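Local coordinates for protein lovastatin nonaketide synthase, polyketide synthase component (PDB 7CPX) that assembles dihydromonacolin L, the polyketide precursor of lovastatin, from nine malonyl-CoA units by iterative condensation, methylation, ketoreduction and dehydration, working as a homodimer together with LovC, at residues E104-G114 with S920-W930; S1132-N1140 with S1149-L1157. The protein carries 2 engineered substitutions. One frame throughout, in Å; residues are numbered along the deposited sequence.

Contact 1 (E104-G114 with S920-W930)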
ATOM      1  N   GLU A 104      30.395  10.893  23.260  1.00 85.09           N
ATOM      2  CA  GLU A 104      31.323  11.936  22.834  1.00 85.09           C
ATOM      3  C   GLU A 104      31.399  13.061  23.861  1.00 85.09           C
ATOM      4  O   GLU A 104      32.492  13.512  24.220  1.00 85.09           O
ATOM      5  CB  GLU A 104      30.909  12.476  21.467  1.00 85.09           C
ATOM      6  CG  GLU A 104      31.051  11.462  20.344  1.00 85.09           C
ATOM      7  CD  GLU A 104      30.581  11.995  19.006  1.00 85.09           C
ATOM      8  OE1 GLU A 104      29.861  13.013  18.990  1.00 85.09           O
ATOM      9  OE2 GLU A 104      30.933  11.395  17.970  1.00 85.09           O
ATOM     10  N   THR A 105      30.248  13.513  24.361  1.00 82.15           N
ATOM     11  CA  THR A 105      30.226  14.615  25.314  1.00 82.15           C
ATOM     12  C   THR A 105      30.810  14.213  26.657  1.00 82.15           C
ATOM     13  O   THR A 105      31.448  15.034  27.319  1.00 82.15           O
ATOM     14  CB  THR A 105      28.799  15.123  25.503  1.00 82.15           C
ATOM     15  OG1 THR A 105      27.934  14.024  25.816  1.00 82.15           O
ATOM     16  CG2 THR A 105      28.315  15.809  24.248  1.00 82.15           C
ATOM     17  N   VAL A 106      30.597  12.971  27.086  1.00 80.57           N
ATOM     18  CA  VAL A 106      31.181  12.519  28.340  1.00 80.57           C
ATOM     19  C   VAL A 106      32.694  12.449  28.221  1.00 80.57           C
ATOM     20  O   VAL A 106      33.418  12.830  29.145  1.00 80.57           O
ATOM     21  CB  VAL A 106      30.578  11.168  28.760  1.00 80.57           C
ATOM     22  CG1 VAL A 106      31.389  10.561  29.888  1.00 80.57           C
ATOM     23  CG2 VAL A 106      29.142  11.356  29.199  1.00 80.57           C
ATOM     24  N   TYR A 107      33.201  11.963  27.086  1.00 88.25           N
ATOM     25  CA  TYR A 107      34.646  11.977  26.896  1.00 88.25           C
ATOM     26  C   TYR A 107      35.173  13.404  26.865  1.00 88.25           C
ATOM     27  O   TYR A 107      36.238  13.693  27.420  1.00 88.25           O
ATOM     28  CB  TYR A 107      35.038  11.243  25.617  1.00 88.25           C
ATOM     29  CG  TYR A 107      36.537  11.154  25.444  1.00 88.25           C
ATOM     30  CD1 TYR A 107      37.270  10.177  26.097  1.00 88.25           C
ATOM     31  CD2 TYR A 107      37.219  12.060  24.648  1.00 88.25           C
ATOM     32  CE1 TYR A 107      38.640  10.097  25.954  1.00 88.25           C
ATOM     33  CE2 TYR A 107      38.588  11.988  24.498  1.00 88.25           C
ATOM     34  CZ  TYR A 107      39.295  11.005  25.153  1.00 88.25           C
ATOM     35  OH  TYR A 107      40.662  10.927  25.006  1.00 88.25           O
ATOM     36  N   GLU A 108      34.439  14.314  26.220  1.00 87.92           N
ATOM     37  CA  GLU A 108      34.855  15.711  26.193  1.00 87.92           C
ATOM     38  C   GLU A 108      34.885  16.302  27.596  1.00 87.92           C
ATOM     39  O   GLU A 108      35.798  17.059  27.941  1.00 87.92           O
ATOM     40  CB  GLU A 108      33.922  16.521  25.296  1.00 87.92           C
ATOM     41  CG  GLU A 108      34.065  16.217  23.818  1.00 87.92           C
ATOM     42  CD  GLU A 108      33.021  16.921  22.976  1.00 87.92           C
ATOM     43  OE1 GLU A 108      32.236  17.712  23.539  1.00 87.92           O
ATOM     44  OE2 GLU A 108      32.984  16.683  21.751  1.00 87.92           O
ATOM     45  N   ALA A 109      33.885  15.977  28.415  1.00 86.45           N
ATOM     46  CA  ALA A 109      33.836  16.493  29.778  1.00 86.45           C
ATOM     47  C   ALA A 109      34.966  15.923  30.621  1.00 86.45           C
ATOM     48  O   ALA A 109      35.578  16.643  31.417  1.00 86.45           O
ATOM     49  CB  ALA A 109      32.484  16.170  30.413  1.00 86.45           C
ATOM     50  N   VAL A 110      35.251  14.630  30.466  1.00 86.99           N
ATOM     51  CA  VAL A 110      36.372  14.026  31.178  1.00 86.99           C
ATOM     52  C   VAL A 110      37.674  14.695  30.763  1.00 86.99           C
ATOM     53  O   VAL A 110      38.534  14.994  31.601  1.00 86.99           O
ATOM     54  CB  VAL A 110      36.402  12.508  30.919  1.00 86.99           C
ATOM     55  CG1 VAL A 110      37.656  11.882  31.497  1.00 86.99           C
ATOM     56  CG2 VAL A 110      35.180  11.855  31.525  1.00 86.99           C
ATOM     57  N   THR A 111      37.838  14.937  29.464  1.00 94.28           N
ATOM     58  CA  THR A 111      39.038  15.597  28.967  1.00 94.28           C
ATOM     59  C   THR A 111      39.171  17.001  29.545  1.00 94.28           C
ATOM     60  O   THR A 111      40.240  17.389  30.028  1.00 94.28           O
ATOM     61  CB  THR A 111      38.993  15.640  27.440  1.00 94.28           C
ATOM     62  OG1 THR A 111      39.185  14.320  26.915  1.00 94.28           O
ATOM     63  CG2 THR A 111      40.056  16.564  26.894  1.00 94.28           C
ATOM     64  N   ASN A 112      38.086  17.776  29.509  1.00 93.86           N
ATOM     65  CA  ASN A 112      38.133  19.149  29.996  1.00 93.86           C
ATOM     66  C   ASN A 112      38.395  19.192  31.495  1.00 93.86           C
ATOM     67  O   ASN A 112      39.122  20.066  31.980  1.00 93.86           O
ATOM     68  CB  ASN A 112      36.829  19.866  29.654  1.00 93.86           C
ATOM     69  CG  ASN A 112      36.596  19.966  28.162  1.00 93.86           C
ATOM     70  OD1 ASN A 112      37.538  19.932  27.372  1.00 93.86           O
ATOM     71  ND2 ASN A 112      35.335  20.090  27.767  1.00 93.86           N
ATOM     72  N   ALA A 113      37.809  18.258  32.244  1.00 92.37           N
ATOM     73  CA  ALA A 113      38.061  18.185  33.676  1.00 92.37           C
ATOM     74  C   ALA A 113      39.516  17.870  33.978  1.00 92.37           C
ATOM     75  O   ALA A 113      39.973  18.112  35.101  1.00 92.37           O
ATOM     76  CB  ALA A 113      37.158  17.130  34.314  1.00 92.37           C
ATOM     77  N   GLY A 114      40.251  17.335  33.007  1.00101.59           N
ATOM     78  CA  GLY A 114      41.650  17.024  33.203  1.00101.59           C
ATOM     79  C   GLY A 114      41.855  15.631  33.758  1.00101.59           C
ATOM     80  O   GLY A 114      42.592  15.444  34.731  1.00101.59           O
ATOM     81  N   SER A 920      45.780  22.876  35.124  1.00111.77           N
ATOM     82  CA  SER A 920      45.079  21.968  34.220  1.00111.77           C
ATOM     83  C   SER A 920      44.352  22.816  33.186  1.00111.77           C
ATOM     84  O   SER A 920      43.197  23.206  33.362  1.00111.77           O
ATOM     85  CB  SER A 920      44.121  21.068  34.988  1.00111.77           C
ATOM     86  OG  SER A 920      43.474  20.155  34.120  1.00111.77           O
ATOM     87  N   VAL A 921      45.045  23.105  32.088  1.00112.58           N
ATOM     88  CA  VAL A 921      44.517  23.958  31.030  1.00112.58           C
ATOM     89  C   VAL A 921      43.706  23.120  30.051  1.00112.58           C
ATOM     90  O   VAL A 921      43.341  23.590  28.967  1.00112.58           O
ATOM     91  CB  VAL A 921      45.651  24.712  30.311  1.00112.58           C
ATOM     92  CG1 VAL A 921      46.552  23.741  29.565  1.00112.58           C
ATOM     93  CG2 VAL A 921      45.084  25.755  29.367  1.00112.58           C
ATOM     94  N   SER A 922      43.423  21.867  30.420  1.00105.53           N
ATOM     95  CA  SER A 922      42.644  20.992  29.554  1.00105.53           C
ATOM     96  C   SER A 922      41.328  21.628  29.130  1.00105.53           C
ATOM     97  O   SER A 922      40.772  21.249  28.092  1.00105.53           O
ATOM     98  CB  SER A 922      42.374  19.666  30.263  1.00105.53           C
ATOM     99  OG  SER A 922      41.668  19.871  31.475  1.00105.53           O
ATOM    100  N   LYS A 923      40.815  22.583  29.907  1.00 97.48           N
ATOM    101  CA  LYS A 923      39.604  23.293  29.508  1.00 97.48           C
ATOM    102  C   LYS A 923      39.784  23.947  28.144  1.00 97.48           C
ATOM    103  O   LYS A 923      38.935  23.807  27.257  1.00 97.48           O
ATOM    104  CB  LYS A 923      39.251  24.348  30.555  1.00 97.48           C
ATOM    105  CG  LYS A 923      38.929  23.790  31.926  1.00 97.48           C
ATOM    106  CD  LYS A 923      37.585  23.093  31.936  1.00 97.48           C
ATOM    107  CE  LYS A 923      37.159  22.745  33.346  1.00 97.48           C
ATOM    108  NZ  LYS A 923      38.120  21.822  34.009  1.00 97.48           N
ATOM    109  N   LEU A 924      40.889  24.663  27.960  1.00109.44           N
ATOM    110  CA  LEU A 924      41.138  25.403  26.732  1.00109.44           C
ATOM    111  C   LEU A 924      41.711  24.539  25.619  1.00109.44           C
ATOM    112  O   LEU A 924      41.710  24.971  24.462  1.00109.44           O
ATOM    113  CB  LEU A 924      42.095  26.567  27.009  1.00109.44           C
ATOM    114  CG  LEU A 924      41.719  27.456  28.196  1.00109.44           C
ATOM    115  CD1 LEU A 924      42.695  28.610  28.331  1.00109.44           C
ATOM    116  CD2 LEU A 924      40.293  27.969  28.061  1.00109.44           C
ATOM    117  N   LEU A 925      42.193  23.341  25.932  1.00112.15           N
ATOM    118  CA  LEU A 925      42.753  22.486  24.901  1.00112.15           C
ATOM    119  C   LEU A 925      41.657  22.043  23.934  1.00112.15           C
ATOM    120  O   LEU A 925      40.500  21.879  24.327  1.00112.15           O
ATOM    121  CB  LEU A 925      43.425  21.264  25.519  1.00112.15           C
ATOM    122  CG  LEU A 925      44.605  21.538  26.453  1.00112.15           C
ATOM    123  CD1 LEU A 925      45.222  20.234  26.926  1.00112.15           C
ATOM    124  CD2 LEU A 925      45.652  22.403  25.772  1.00112.15           C
ATOM    125  N   PRO A 926      41.995  21.848  22.661  1.00110.95           N
ATOM    126  CA  PRO A 926      40.970  21.460  21.686  1.00110.95           C
ATOM    127  C   PRO A 926      40.340  20.126  22.046  1.00110.95           C
ATOM    128  O   PRO A 926      41.003  19.219  22.554  1.00110.95           O
ATOM    129  CB  PRO A 926      41.746  21.384  20.367  1.00110.95           C
ATOM    130  CG  PRO A 926      43.150  21.116  20.775  1.00110.95           C
ATOM    131  CD  PRO A 926      43.343  21.850  22.067  1.00110.95           C
ATOM    132  N   ALA A 927      39.044  20.012  21.775  1.00100.27           N
ATOM    133  CA  ALA A 927      38.344  18.763  22.012  1.00100.27           C
ATOM    134  C   ALA A 927      38.850  17.689  21.056  1.00100.27           C
ATOM    135  O   ALA A 927      39.484  17.973  20.035  1.00100.27           O
ATOM    136  CB  ALA A 927      36.838  18.951  21.846  1.00100.27           C
ATOM    137  N   TYR A 928      38.567  16.443  21.400  1.00 96.08           N
ATOM    138  CA  TYR A 928      39.047  15.335  20.592  1.00 96.08           C
ATOM    139  C   TYR A 928      38.444  15.419  19.192  1.00 96.08           C
ATOM    140  O   TYR A 928      37.223  15.577  19.057  1.00 96.08           O
ATOM    141  CB  TYR A 928      38.691  14.001  21.241  1.00 96.08           C
ATOM    142  CG  TYR A 928      39.180  12.802  20.462  1.00 96.08           C
ATOM    143  CD1 TYR A 928      40.438  12.268  20.690  1.00 96.08           C
ATOM    144  CD2 TYR A 928      38.385  12.206  19.496  1.00 96.08           C
ATOM    145  CE1 TYR A 928      40.890  11.177  19.981  1.00 96.08           C
ATOM    146  CE2 TYR A 928      38.828  11.113  18.782  1.00 96.08           C
ATOM    147  CZ  TYR A 928      40.081  10.603  19.026  1.00 96.08           C
ATOM    148  OH  TYR A 928      40.522   9.511  18.314  1.00 96.08           O
ATOM    149  N   PRO A 929      39.252  15.323  18.134  1.00100.35           N
ATOM    150  CA  PRO A 929      38.703  15.384  16.776  1.00100.35           C
ATOM    151  C   PRO A 929      38.044  14.082  16.365  1.00100.35           C
ATOM    152  O   PRO A 929      38.677  13.224  15.739  1.00100.35           O
ATOM    153  CB  PRO A 929      39.935  15.688  15.921  1.00100.35           C
ATOM    154  CG  PRO A 929      41.044  15.042  16.659  1.00100.35           C
ATOM    155  CD  PRO A 929      40.717  15.193  18.121  1.00100.35           C
ATOM    156  N   TRP A 930      36.775  13.924  16.723  1.00 90.20           N
ATOM    157  CA  TRP A 930      36.069  12.686  16.431  1.00 90.20           C
ATOM    158  C   TRP A 930      36.102  12.401  14.936  1.00 90.20           C
ATOM    159  O   TRP A 930      35.954  13.305  14.110  1.00 90.20           O
ATOM    160  CB  TRP A 930      34.632  12.778  16.934  1.00 90.20           C
ATOM    161  CG  TRP A 930      34.561  13.200  18.363  1.00 90.20           C
ATOM    162  CD1 TRP A 930      34.262  14.441  18.834  1.00 90.20           C
ATOM    163  CD2 TRP A 930      34.820  12.388  19.511  1.00 90.20           C
ATOM    164  NE1 TRP A 930      34.306  14.452  20.205  1.00 90.20           N
ATOM    165  CE2 TRP A 930      34.649  13.202  20.646  1.00 90.20           C
ATOM    166  CE3 TRP A 930      35.176  11.050  19.689  1.00 90.20           C
ATOM    167  CZ2 TRP A 930      34.819  12.721  21.940  1.00 90.20           C
ATOM    168  CZ3 TRP A 930      35.345  10.576  20.972  1.00 90.20           C
ATOM    169  CH2 TRP A 930      35.166  11.407  22.081  1.00 90.20           C
TER

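Contact 2 (S1132-N1140 with S1149-L1157)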
ATOM      1  N   SER A1132     -24.142  23.024   2.418  1.00 85.88           N
ATOM      2  CA  SER A1132     -23.904  24.265   3.135  1.00 85.88           C
ATOM      3  C   SER A1132     -22.627  24.917   2.625  1.00 85.88           C
ATOM      4  O   SER A1132     -21.787  24.279   1.987  1.00 85.88           O
ATOM      5  CB  SER A1132     -23.808  24.025   4.646  1.00 85.88           C
ATOM      6  OG  SER A1132     -25.001  23.449   5.147  1.00 85.88           O
ATOM      7  N   LYS A1133     -22.496  26.207   2.938  1.00 88.05           N
ATOM      8  CA  LYS A1133     -21.333  27.021   2.596  1.00 88.05           C
ATOM      9  C   LYS A1133     -20.779  26.695   1.211  1.00 88.05           C
ATOM     10  O   LYS A1133     -21.427  26.988   0.201  1.00 88.05           O
ATOM     11  CB  LYS A1133     -20.249  26.881   3.678  1.00 88.05           C
ATOM     12  CG  LYS A1133     -19.997  25.465   4.200  1.00 88.05           C
ATOM     13  CD  LYS A1133     -19.098  25.476   5.430  1.00 88.05           C
ATOM     14  CE  LYS A1133     -17.694  25.977   5.123  1.00 88.05           C
ATOM     15  NZ  LYS A1133     -16.899  26.178   6.365  1.00 88.05           N
ATOM     16  N   ASP A1134     -19.583  26.100   1.143  1.00 88.73           N
ATOM     17  CA  ASP A1134     -18.914  25.941  -0.144  1.00 88.73           C
ATOM     18  C   ASP A1134     -19.719  25.076  -1.104  1.00 88.73           C
ATOM     19  O   ASP A1134     -19.576  25.210  -2.324  1.00 88.73           O
ATOM     20  CB  ASP A1134     -17.523  25.342   0.062  1.00 88.73           C
ATOM     21  CG  ASP A1134     -16.614  26.243   0.871  1.00 88.73           C
ATOM     22  OD1 ASP A1134     -17.063  27.338   1.271  1.00 88.73           O
ATOM     23  OD2 ASP A1134     -15.451  25.857   1.109  1.00 88.73           O
ATOM     24  N   PHE A1135     -20.560  24.189  -0.586  1.00 85.54           N
ATOM     25  CA  PHE A1135     -21.349  23.305  -1.430  1.00 85.54           C
ATOM     26  C   PHE A1135     -22.665  23.930  -1.871  1.00 85.54           C
ATOM     27  O   PHE A1135     -23.403  23.308  -2.642  1.00 85.54           O
ATOM     28  CB  PHE A1135     -21.602  21.982  -0.703  1.00 85.54           C
ATOM     29  CG  PHE A1135     -20.362  21.155  -0.527  1.00 85.54           C
ATOM     30  CD1 PHE A1135     -19.458  21.445   0.478  1.00 85.54           C
ATOM     31  CD2 PHE A1135     -20.091  20.100  -1.377  1.00 85.54           C
ATOM     32  CE1 PHE A1135     -18.312  20.693   0.639  1.00 85.54           C
ATOM     33  CE2 PHE A1135     -18.947  19.343  -1.224  1.00 85.54           C
ATOM     34  CZ  PHE A1135     -18.054  19.642  -0.216  1.00 85.54           C
ATOM     35  N   ARG A1136     -22.972  25.139  -1.404  1.00 86.34           N
ATOM     36  CA  ARG A1136     -24.038  25.957  -1.966  1.00 86.34           C
ATOM     37  C   ARG A1136     -23.499  26.973  -2.964  1.00 86.34           C
ATOM     38  O   ARG A1136     -24.158  27.984  -3.232  1.00 86.34           O
ATOM     39  CB  ARG A1136     -24.805  26.671  -0.854  1.00 86.34           C
ATOM     40  CG  ARG A1136     -25.592  25.752   0.062  1.00 86.34           C
ATOM     41  CD  ARG A1136     -26.295  26.550   1.147  1.00 86.34           C
ATOM     42  NE  ARG A1136     -27.268  27.484   0.590  1.00 86.34           N
ATOM     43  CZ  ARG A1136     -28.583  27.306   0.599  1.00 86.34           C
ATOM     44  NH1 ARG A1136     -29.138  26.245   1.161  1.00 86.34           N
ATOM     45  NH2 ARG A1136     -29.365  28.223   0.036  1.00 86.34           N
ATOM     46  N   ARG A1137     -22.318  26.721  -3.520  1.00 89.62           N
ATOM     47  CA  ARG A1137     -21.629  27.656  -4.399  1.00 89.62           C
ATOM     48  C   ARG A1137     -22.213  27.703  -5.805  1.00 89.62           C
ATOM     49  O   ARG A1137     -21.588  28.284  -6.699  1.00 89.62           O
ATOM     50  CB  ARG A1137     -20.144  27.294  -4.469  1.00 89.62           C
ATOM     51  CG  ARG A1137     -19.311  27.834  -3.318  1.00 89.62           C
ATOM     52  CD  ARG A1137     -18.976  29.298  -3.515  1.00 89.62           C
ATOM     53  NE  ARG A1137     -17.984  29.766  -2.555  1.00 89.62           N
ATOM     54  CZ  ARG A1137     -17.306  30.900  -2.674  1.00 89.62           C
ATOM     55  NH1 ARG A1137     -17.481  31.705  -3.708  1.00 89.62           N
ATOM     56  NH2 ARG A1137     -16.429  31.231  -1.731  1.00 89.62           N
ATOM     57  N   LEU A1138     -23.387  27.114  -6.025  1.00 86.31           N
ATOM     58  CA  LEU A1138     -24.033  27.186  -7.328  1.00 86.31           C
ATOM     59  C   LEU A1138     -24.567  28.593  -7.551  1.00 86.31           C
ATOM     60  O   LEU A1138     -25.664  28.927  -7.094  1.00 86.31           O
ATOM     61  CB  LEU A1138     -25.158  26.156  -7.421  1.00 86.31           C
ATOM     62  CG  LEU A1138     -25.881  26.026  -8.760  1.00 86.31           C
ATOM     63  CD1 LEU A1138     -24.909  25.652  -9.858  1.00 86.31           C
ATOM     64  CD2 LEU A1138     -26.981  24.990  -8.656  1.00 86.31           C
ATOM     65  N   HIS A1139     -23.796  29.426  -8.253  1.00 89.38           N
ATOM     66  CA  HIS A1139     -24.156  30.833  -8.388  1.00 89.38           C
ATOM     67  C   HIS A1139     -25.542  30.990  -8.999  1.00 89.38           C
ATOM     68  O   HIS A1139     -26.397  31.698  -8.455  1.00 89.38           O
ATOM     69  CB  HIS A1139     -23.114  31.559  -9.236  1.00 89.38           C
ATOM     70  CG  HIS A1139     -23.536  32.930  -9.664  1.00 89.38           C
ATOM     71  ND1 HIS A1139     -23.866  33.921  -8.765  1.00 89.38           N
ATOM     72  CD2 HIS A1139     -23.689  33.472 -10.895  1.00 89.38           C
ATOM     73  CE1 HIS A1139     -24.200  35.016  -9.424  1.00 89.38           C
ATOM     74  NE2 HIS A1139     -24.101  34.770 -10.718  1.00 89.38           N
ATOM     75  N   ASN A1140     -25.783  30.337 -10.133  1.00 87.95           N
ATOM     76  CA  ASN A1140     -27.080  30.415 -10.785  1.00 87.95           C
ATOM     77  C   ASN A1140     -27.281  29.171 -11.632  1.00 87.95           C
ATOM     78  O   ASN A1140     -26.326  28.618 -12.184  1.00 87.95           O
ATOM     79  CB  ASN A1140     -27.200  31.665 -11.661  1.00 87.95           C
ATOM     80  CG  ASN A1140     -26.394  31.557 -12.938  1.00 87.95           C
ATOM     81  OD1 ASN A1140     -25.336  30.931 -12.967  1.00 87.95           O
ATOM     82  ND2 ASN A1140     -26.896  32.162 -14.005  1.00 87.95           N
ATOM     83  N   SER A1149     -28.351  24.135 -16.793  1.00 87.54           N
ATOM     84  CA  SER A1149     -27.156  24.887 -17.143  1.00 87.54           C
ATOM     85  C   SER A1149     -27.060  26.072 -16.201  1.00 87.54           C
ATOM     86  O   SER A1149     -27.919  26.277 -15.343  1.00 87.54           O
ATOM     87  CB  SER A1149     -27.190  25.342 -18.604  1.00 87.54           C
ATOM     88  OG  SER A1149     -26.043  26.110 -18.924  1.00 87.54           O
ATOM     89  N   GLY A1150     -25.999  26.835 -16.354  1.00 88.49           N
ATOM     90  CA  GLY A1150     -25.845  28.046 -15.577  1.00 88.49           C
ATOM     91  C   GLY A1150     -24.378  28.295 -15.260  1.00 88.49           C
ATOM     92  O   GLY A1150     -23.506  28.017 -16.084  1.00 88.49           O
ATOM     93  N   THR A1151     -24.133  28.816 -14.061  1.00 88.99           N
ATOM     94  CA  THR A1151     -22.785  29.138 -13.619  1.00 88.99           C
ATOM     95  C   THR A1151     -22.621  28.718 -12.168  1.00 88.99           C
ATOM     96  O   THR A1151     -23.475  29.024 -11.330  1.00 88.99           O
ATOM     97  CB  THR A1151     -22.498  30.636 -13.766  1.00 88.99           C
ATOM     98  OG1 THR A1151     -22.930  31.082 -15.057  1.00 88.99           O
ATOM     99  CG2 THR A1151     -21.017  30.910 -13.615  1.00 88.99           C
ATOM    100  N   LEU A1152     -21.528  28.017 -11.881  1.00 87.10           N
ATOM    101  CA  LEU A1152     -21.175  27.615 -10.530  1.00 87.10           C
ATOM    102  C   LEU A1152     -19.793  28.158 -10.204  1.00 87.10           C
ATOM    103  O   LEU A1152     -18.936  28.265 -11.085  1.00 87.10           O
ATOM    104  CB  LEU A1152     -21.198  26.089 -10.378  1.00 87.10           C
ATOM    105  CG  LEU A1152     -20.250  25.285 -11.271  1.00 87.10           C
ATOM    106  CD1 LEU A1152     -18.894  25.096 -10.613  1.00 87.10           C
ATOM    107  CD2 LEU A1152     -20.859  23.940 -11.611  1.00 87.10           C
ATOM    108  N   ASP A1153     -19.583  28.506  -8.939  1.00 91.25           N
ATOM    109  CA  ASP A1153     -18.320  29.104  -8.521  1.00 91.25           C
ATOM    110  C   ASP A1153     -17.231  28.040  -8.519  1.00 91.25           C
ATOM    111  O   ASP A1153     -17.289  27.081  -7.742  1.00 91.25           O
ATOM    112  CB  ASP A1153     -18.466  29.738  -7.143  1.00 91.25           C
ATOM    113  CG  ASP A1153     -19.462  30.879  -7.129  1.00 91.25           C
ATOM    114  OD1 ASP A1153     -19.961  31.246  -8.213  1.00 91.25           O
ATOM    115  OD2 ASP A1153     -19.744  31.411  -6.035  1.00 91.25           O
ATOM    116  N   PHE A1154     -16.236  28.208  -9.389  1.00 92.03           N
ATOM    117  CA  PHE A1154     -15.067  27.332  -9.410  1.00 92.03           C
ATOM    118  C   PHE A1154     -14.110  27.737  -8.287  1.00 92.03           C
ATOM    119  O   PHE A1154     -12.969  28.143  -8.504  1.00 92.03           O
ATOM    120  CB  PHE A1154     -14.388  27.392 -10.772  1.00 92.03           C
ATOM    121  CG  PHE A1154     -13.474  26.234 -11.046  1.00 92.03           C
ATOM    122  CD1 PHE A1154     -13.965  25.067 -11.601  1.00 92.03           C
ATOM    123  CD2 PHE A1154     -12.124  26.315 -10.756  1.00 92.03           C
ATOM    124  CE1 PHE A1154     -13.130  24.002 -11.858  1.00 92.03           C
ATOM    125  CE2 PHE A1154     -11.282  25.252 -11.011  1.00 92.03           C
ATOM    126  CZ  PHE A1154     -11.785  24.092 -11.564  1.00 92.03           C
ATOM    127  N   ILE A1155     -14.616  27.625  -7.065  1.00 90.81           N
ATOM    128  CA  ILE A1155     -13.864  28.106  -5.902  1.00 90.81           C
ATOM    129  C   ILE A1155     -12.524  27.383  -5.839  1.00 90.81           C
ATOM    130  O   ILE A1155     -12.485  26.141  -5.931  1.00 90.81           O
ATOM    131  CB  ILE A1155     -14.674  27.892  -4.611  1.00 90.81           C
ATOM    132  CG1 ILE A1155     -13.850  28.305  -3.388  1.00 90.81           C
ATOM    133  CG2 ILE A1155     -15.136  26.443  -4.500  1.00 90.81           C
ATOM    134  CD1 ILE A1155     -14.643  28.335  -2.098  1.00 90.81           C
ATOM    135  N   PRO A1156     -11.404  28.089  -5.710  1.00 92.03           N
ATOM    136  CA  PRO A1156     -10.109  27.409  -5.660  1.00 92.03           C
ATOM    137  C   PRO A1156      -9.851  26.765  -4.309  1.00 92.03           C
ATOM    138  O   PRO A1156     -10.306  27.238  -3.265  1.00 92.03           O
ATOM    139  CB  PRO A1156      -9.112  28.540  -5.930  1.00 92.03           C
ATOM    140  CG  PRO A1156      -9.782  29.745  -5.387  1.00 92.03           C
ATOM    141  CD  PRO A1156     -11.255  29.553  -5.634  1.00 92.03           C
ATOM    142  N   LEU A1157      -9.105  25.666  -4.347  1.00 90.77           N
ATOM    143  CA  LEU A1157      -8.652  24.981  -3.146  1.00 90.77           C
ATOM    144  C   LEU A1157      -7.158  24.733  -3.270  1.00 90.77           C
ATOM    145  O   LEU A1157      -6.699  24.190  -4.280  1.00 90.77           O
ATOM    146  CB  LEU A1157      -9.398  23.660  -2.942  1.00 90.77           C
ATOM    147  CG  LEU A1157      -8.983  22.848  -1.713  1.00 90.77           C
ATOM    148  CD1 LEU A1157      -9.189  23.648  -0.438  1.00 90.77           C
ATOM    149  CD2 LEU A1157      -9.750  21.541  -1.651  1.00 90.77           C
TER

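Contact 1 (E104-G114 with S920-W930)
The linker that follows the acyltransferase domain returns here to the ketosynthase and lies along the last turns of helix 97-113, with W930 wedged against E104, Y107 and E108 and with S922 and K923 meeting N112 at the helix end. The indole is enclosed on several sides. Over one face lies the extended chain of E104, its CG 4.0 Å from the centroid of the W930 six-membered ring in a CH-pi contact and its carboxylate stacked 21° from the ring plane. Y928 covers the opposite face with CD2, and CB of Y107 abuts the edge. At the pyrrole side, W930 NE1 donates to E108 OE2 (3.0 Å) nearly in the ring plane, using the anti lone pair of the carboxylate. R19 pairs with both E104 and E108, so the two acids beside the indole share one arginine. Y107, its CG anti to the backbone N (chi1 -176°), turns its edge toward the face of Y928 in an offset edge-to-face pair with centroids 5.8 Å apart, and CD2 meets W930 CH2 at 3.4 Å; the three rings form an aromatic cluster.

Polar groups take over at the C-terminal end of the helix, which closes in a Schellman motif with G114 at positive phi. N112 O accepts from S922 OG at 2.6 Å and from K923 NZ at 2.9 Å, and these donors stand above opposite faces of its carbonyl plane. Bends at chi2 and chi4 fold the lysine back to this oxygen, and its ammonium also reaches V14 O and T265 O. ND2 of N112 donates to S16 O. Bound in the last turn, the K923 ammonium probably interacts favourably with the negative helix end, so the linker seems held by aromatic packing at W930 and by two side-chain hydrogen bonds to N112 O.

Contact 2 (S1132-N1140 with S1149-L1157)
This is an antiparallel backbone pairing, interrupted by a classic beta bulge, between the loop ending at R1137-N1140 and strand 1147-1152 with the residues just after it; it extends the hairpin of strands 1140-1144 and 1147-1152 in the C-terminal half of the dehydratase. N1140 and T1151 are a hydrogen-bonded pair: N1140 N donates to T1151 O, and T1151 N returns a bond to N1140 O, each 2.9 Å long. Two residues, H1139 and N1140, lie opposite the single T1151, the definition of the classic bulge. Beyond it the pairing resumes once more, as D1153 N donates to R1137 O at 3.0 Å in a nearly straight bond (170°). Next to the bridge, G1150 CA lies 3.5 Å from N1140 O in a CA-H...O contact.

Side chains reinforce the pairing past the end of the strand. R1137 bends at chi2 (-79°) and crosses D1153 at about a right angle, so that NH1 meets D1153 OD2 at 3.3 Å in a salt bridge. The oxygen lies near the guanidinium plane, whereas the nitrogen approaches on the anti side and tilted from the carboxylate plane. CG1 of I1155 lies over one guanidinium face, toward its rim, and I1155 CD1 comes 3.4 Å from R1137 NH2. The other carboxylate oxygen of D1153 rests against CB of H1139. On the side of helix 1170-1184, L1138 CD1 packs on L1152 CB at 3.8 Å, and both leucines also touch V1175 of that helix and F1224 of strand 1222-1230.

The loop also borders the predicted catalytic site: D1134 binds H1169, and the ring of F1135 meets that of H985, the probable proton acceptor, edge to face. A curved antiparallel sheet packed on a central helix, here 1170-1184, is the hallmark of the hotdog fold, which dehydratases of this family carry in duplicate.

Contacts 1 and 2 belong to separate catalytic regions of one chain, with centres 68 Å apart and nearest atoms about 45 Å apart; they share no helix or sheet. They come in series. Contact 1 is the long-range one: 805 residues separate its segments, and the loop at 920-930, beyond the MAT region, comes back to helix 97-113 of the ketosynthase. Contact 2 joins segments with only eight residues between them and stays within the second hotdog of the dehydratase. Thus the first joins the chain that follows the MAT region to the ketosynthase, which probably helps to fix their relative placement, while the second lies within a single domain, beside its predicted active site.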